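Local coordinates for protein malate oxidoreductase (Thermotoga maritima, PDB 1VL6) that probably catalyses the NAD-dependent oxidative decarboxylation of malate to pyruvate and carbon dioxide, as other malic enzymes do, at residues A[177-182]-A[188-193]. Residues are numbered along the deposited sequence; the frame is centred on the assembly and turned at random.
Sequences AAFLNA and KKIEEV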
ATOM      1  N   ALA A 177      34.820  -0.370   6.638  1.00 61.60           N
ATOM      2  CA  ALA A 177      34.556   0.891   7.334  1.00 62.43           C
ATOM      3  C   ALA A 177      34.814   0.735   8.817  1.00 62.75           C
ATOM      4  O   ALA A 177      35.397   1.592   9.434  1.00 63.10           O
ATOM      5  CB  ALA A 177      33.148   1.350   7.111  1.00 65.45           C
ATOM      6  N   ALA A 178      34.358  -0.371   9.395  1.00 63.21           N
ATOM      7  CA  ALA A 178      34.585  -0.627  10.814  1.00 62.85           C
ATOM      8  C   ALA A 178      36.079  -0.637  11.079  1.00 63.52           C
ATOM      9  O   ALA A 178      36.545  -0.084  12.064  1.00 62.54           O
ATOM     10  CB  ALA A 178      33.963  -1.971  11.203  1.00 63.54           C
ATOM     11  N   PHE A 179      36.827  -1.294  10.193  1.00 63.91           N
ATOM     12  CA  PHE A 179      38.278  -1.422  10.369  1.00 62.80           C
ATOM     13  C   PHE A 179      38.944  -0.070  10.346  1.00 61.92           C
ATOM     14  O   PHE A 179      39.732   0.254  11.217  1.00 61.00           O
ATOM     15  CB  PHE A 179      38.878  -2.262   9.278  1.00 59.79           C
ATOM     16  CG  PHE A 179      40.368  -2.184   9.211  1.00 61.58           C
ATOM     17  CD1 PHE A 179      41.155  -2.927  10.060  1.00 65.70           C
ATOM     18  CD2 PHE A 179      40.991  -1.415   8.266  1.00 62.60           C
ATOM     19  CE1 PHE A 179      42.523  -2.904   9.961  1.00 61.42           C
ATOM     20  CE2 PHE A 179      42.375  -1.386   8.181  1.00 57.14           C
ATOM     21  CZ  PHE A 179      43.132  -2.129   9.023  1.00 61.66           C
ATOM     22  N   LEU A 180      38.591   0.742   9.357  1.00 60.75           N
ATOM     23  CA  LEU A 180      39.165   2.111   9.285  1.00 60.09           C
ATOM     24  C   LEU A 180      38.946   2.929  10.536  1.00 60.43           C
ATOM     25  O   LEU A 180      39.862   3.605  11.011  1.00 63.30           O
ATOM     26  CB  LEU A 180      38.632   2.884   8.092  1.00 53.97           C
ATOM     27  CG  LEU A 180      39.113   2.296   6.760  1.00 63.06           C
ATOM     28  CD1 LEU A 180      38.390   2.940   5.605  1.00 68.57           C
ATOM     29  CD2 LEU A 180      40.605   2.439   6.575  1.00 61.50           C
ATOM     30  N   ASN A 181      37.738   2.885  11.080  1.00 61.78           N
ATOM     31  CA  ASN A 181      37.438   3.643  12.286  1.00 62.51           C
ATOM     32  C   ASN A 181      38.135   3.055  13.520  1.00 62.83           C
ATOM     33  O   ASN A 181      38.698   3.778  14.343  1.00 64.01           O
ATOM     34  CB  ASN A 181      35.938   3.766  12.450  1.00 59.22           C
ATOM     35  CG  ASN A 181      35.344   4.878  11.571  1.00 64.30           C
ATOM     36  OD1 ASN A 181      36.057   5.673  10.941  1.00 62.38           O
ATOM     37  ND2 ASN A 181      34.040   4.942  11.547  1.00 55.40           N
ATOM     38  N   ALA A 182      38.132   1.744  13.633  1.00 61.82           N
ATOM     39  CA  ALA A 182      38.856   1.126  14.725  1.00 63.33           C
ATOM     40  C   ALA A 182      40.352   1.512  14.682  1.00 63.01           C
ATOM     41  O   ALA A 182      40.960   1.820  15.695  1.00 58.97           O
ATOM     42  CB  ALA A 182      38.669  -0.402  14.670  1.00 64.68           C
ATOM     43  N   LYS A 188      47.286   3.696  15.150  1.00 61.03           N
ATOM     44  CA  LYS A 188      48.335   2.993  14.438  1.00 59.87           C
ATOM     45  C   LYS A 188      48.258   3.295  12.918  1.00 62.21           C
ATOM     46  O   LYS A 188      47.225   3.755  12.415  1.00 61.88           O
ATOM     47  CB  LYS A 188      48.159   1.492  14.648  1.00 60.17           C
ATOM     48  CG  LYS A 188      48.414   1.022  16.045  1.00 56.95           C
ATOM     49  CD  LYS A 188      47.985  -0.399  16.287  1.00 55.32           C
ATOM     50  CE  LYS A 188      48.349  -0.863  17.738  1.00 54.08           C
ATOM     51  NZ  LYS A 188      47.759  -2.249  18.022  1.00 61.70           N
ATOM     52  N   LYS A 189      49.350   3.030  12.192  1.00 64.06           N
ATOM     53  CA  LYS A 189      49.436   3.312  10.728  1.00 63.53           C
ATOM     54  C   LYS A 189      49.006   2.088   9.918  1.00 62.30           C
ATOM     55  O   LYS A 189      49.434   0.988  10.194  1.00 66.88           O
ATOM     56  CB  LYS A 189      50.854   3.710  10.301  1.00 60.72           C
ATOM     57  CG  LYS A 189      51.458   4.832  11.119  1.00 60.52           C
ATOM     58  CD  LYS A 189      52.848   5.247  10.600  1.00 66.20           C
ATOM     59  CE  LYS A 189      53.068   6.758  10.776  1.00 73.21           C
ATOM     60  NZ  LYS A 189      54.408   7.202  10.299  1.00 77.56           N
ATOM     61  N   ILE A 190      48.190   2.283   8.907  1.00 60.27           N
ATOM     62  CA  ILE A 190      47.609   1.162   8.179  1.00 61.46           C
ATOM     63  C   ILE A 190      48.641   0.279   7.474  1.00 61.26           C
ATOM     64  O   ILE A 190      48.491  -0.919   7.410  1.00 60.43           O
ATOM     65  CB  ILE A 190      46.540   1.660   7.158  1.00 59.29           C
ATOM     66  CG1 ILE A 190      45.717   0.482   6.634  1.00 64.30           C
ATOM     67  CG2 ILE A 190      47.206   2.357   6.014  1.00 47.67           C
ATOM     68  CD1 ILE A 190      44.456   0.890   5.951  1.00 60.52           C
ATOM     69  N   GLU A 191      49.678   0.897   6.943  1.00 62.31           N
ATOM     70  CA  GLU A 191      50.758   0.145   6.328  1.00 63.36           C
ATOM     71  C   GLU A 191      51.621  -0.618   7.381  1.00 63.71           C
ATOM     72  O   GLU A 191      52.489  -1.384   6.988  1.00 62.36           O
ATOM     73  CB  GLU A 191      51.623   1.027   5.422  1.00 58.95           C
ATOM     74  CG  GLU A 191      52.531   2.030   6.124  1.00 60.64           C
ATOM     75  CD  GLU A 191      51.876   3.340   6.560  1.00 63.58           C
ATOM     76  OE1 GLU A 191      50.630   3.536   6.412  1.00 62.15           O
ATOM     77  OE2 GLU A 191      52.656   4.191   7.059  1.00 71.33           O
ATOM     78  N   GLU A 192      51.382  -0.425   8.682  1.00 62.82           N
ATOM     79  CA  GLU A 192      52.200  -1.122   9.697  1.00 63.76           C
ATOM     80  C   GLU A 192      51.490  -2.185  10.505  1.00 63.16           C
ATOM     81  O   GLU A 192      52.144  -2.995  11.091  1.00 65.36           O
ATOM     82  CB  GLU A 192      52.846  -0.148  10.656  1.00 64.48           C
ATOM     83  CG  GLU A 192      53.653   0.932   9.932  1.00 66.76           C
ATOM     84  CD  GLU A 192      54.398   1.821  10.876  1.00 60.55           C
ATOM     85  OE1 GLU A 192      54.052   1.831  12.078  1.00 75.60           O
ATOM     86  OE2 GLU A 192      55.331   2.502  10.413  1.00 74.75           O
ATOM     87  N   VAL A 193      50.168  -2.248  10.479  1.00 63.13           N
ATOM     88  CA  VAL A 193      49.450  -3.226  11.298  1.00 63.06           C
ATOM     89  C   VAL A 193      49.399  -4.631  10.719  1.00 62.04           C
ATOM     90  O   VAL A 193      49.312  -4.789   9.492  1.00 61.25           O
ATOM     91  CB  VAL A 193      47.981  -2.804  11.602  1.00 61.28           C
ATOM     92  CG1 VAL A 193      47.989  -1.655  12.525  1.00 65.89           C
ATOM     93  CG2 VAL A 193      47.238  -2.474  10.341  1.00 66.83           C
TER
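Phe179 and Leu180, neighbours on helix 166-186, receive Ile190 from the loop that leads into strand 194-198 of the Rossmann-type NAD-binding domain. The chain leaves the helix, turns back beside it and enters the parallel part of the sheet, so the helix is packed against its own connection to the strand. Ile190 has CG1 anti to its backbone N (chi1 -167°), and with chi2 also extended the side chain reaches out as a slender arm whose CD1 rests against both helix residues. That methyl meets the Phe179 ring at its rim, close to the ring plane, 3.8 Å from CE2. Phe179 itself swings its ring outward with CG anti to the backbone N (chi1 167°); it also meets the ring of Phe266, on strand 266-269, and touches Phe291 on strand 289-292. A broad, flat residue suits this place because it spans from helix to sheet while offering its edge to the loop. Val193, the last residue before the strand, adds a compact branch at the same rim, its CG2 4.3 Å from Phe179 CZ. Val216 touches both Phe179 and Ile190, and Leu183, one turn on from Phe179, touches Ile190 and Val193. Leu180 suits its place as a branched aliphatic residue, touching Val353 of helix 346-358 while giving Ile190 a methyl: CD2 lies 4.2 Å from Ile190 CD1.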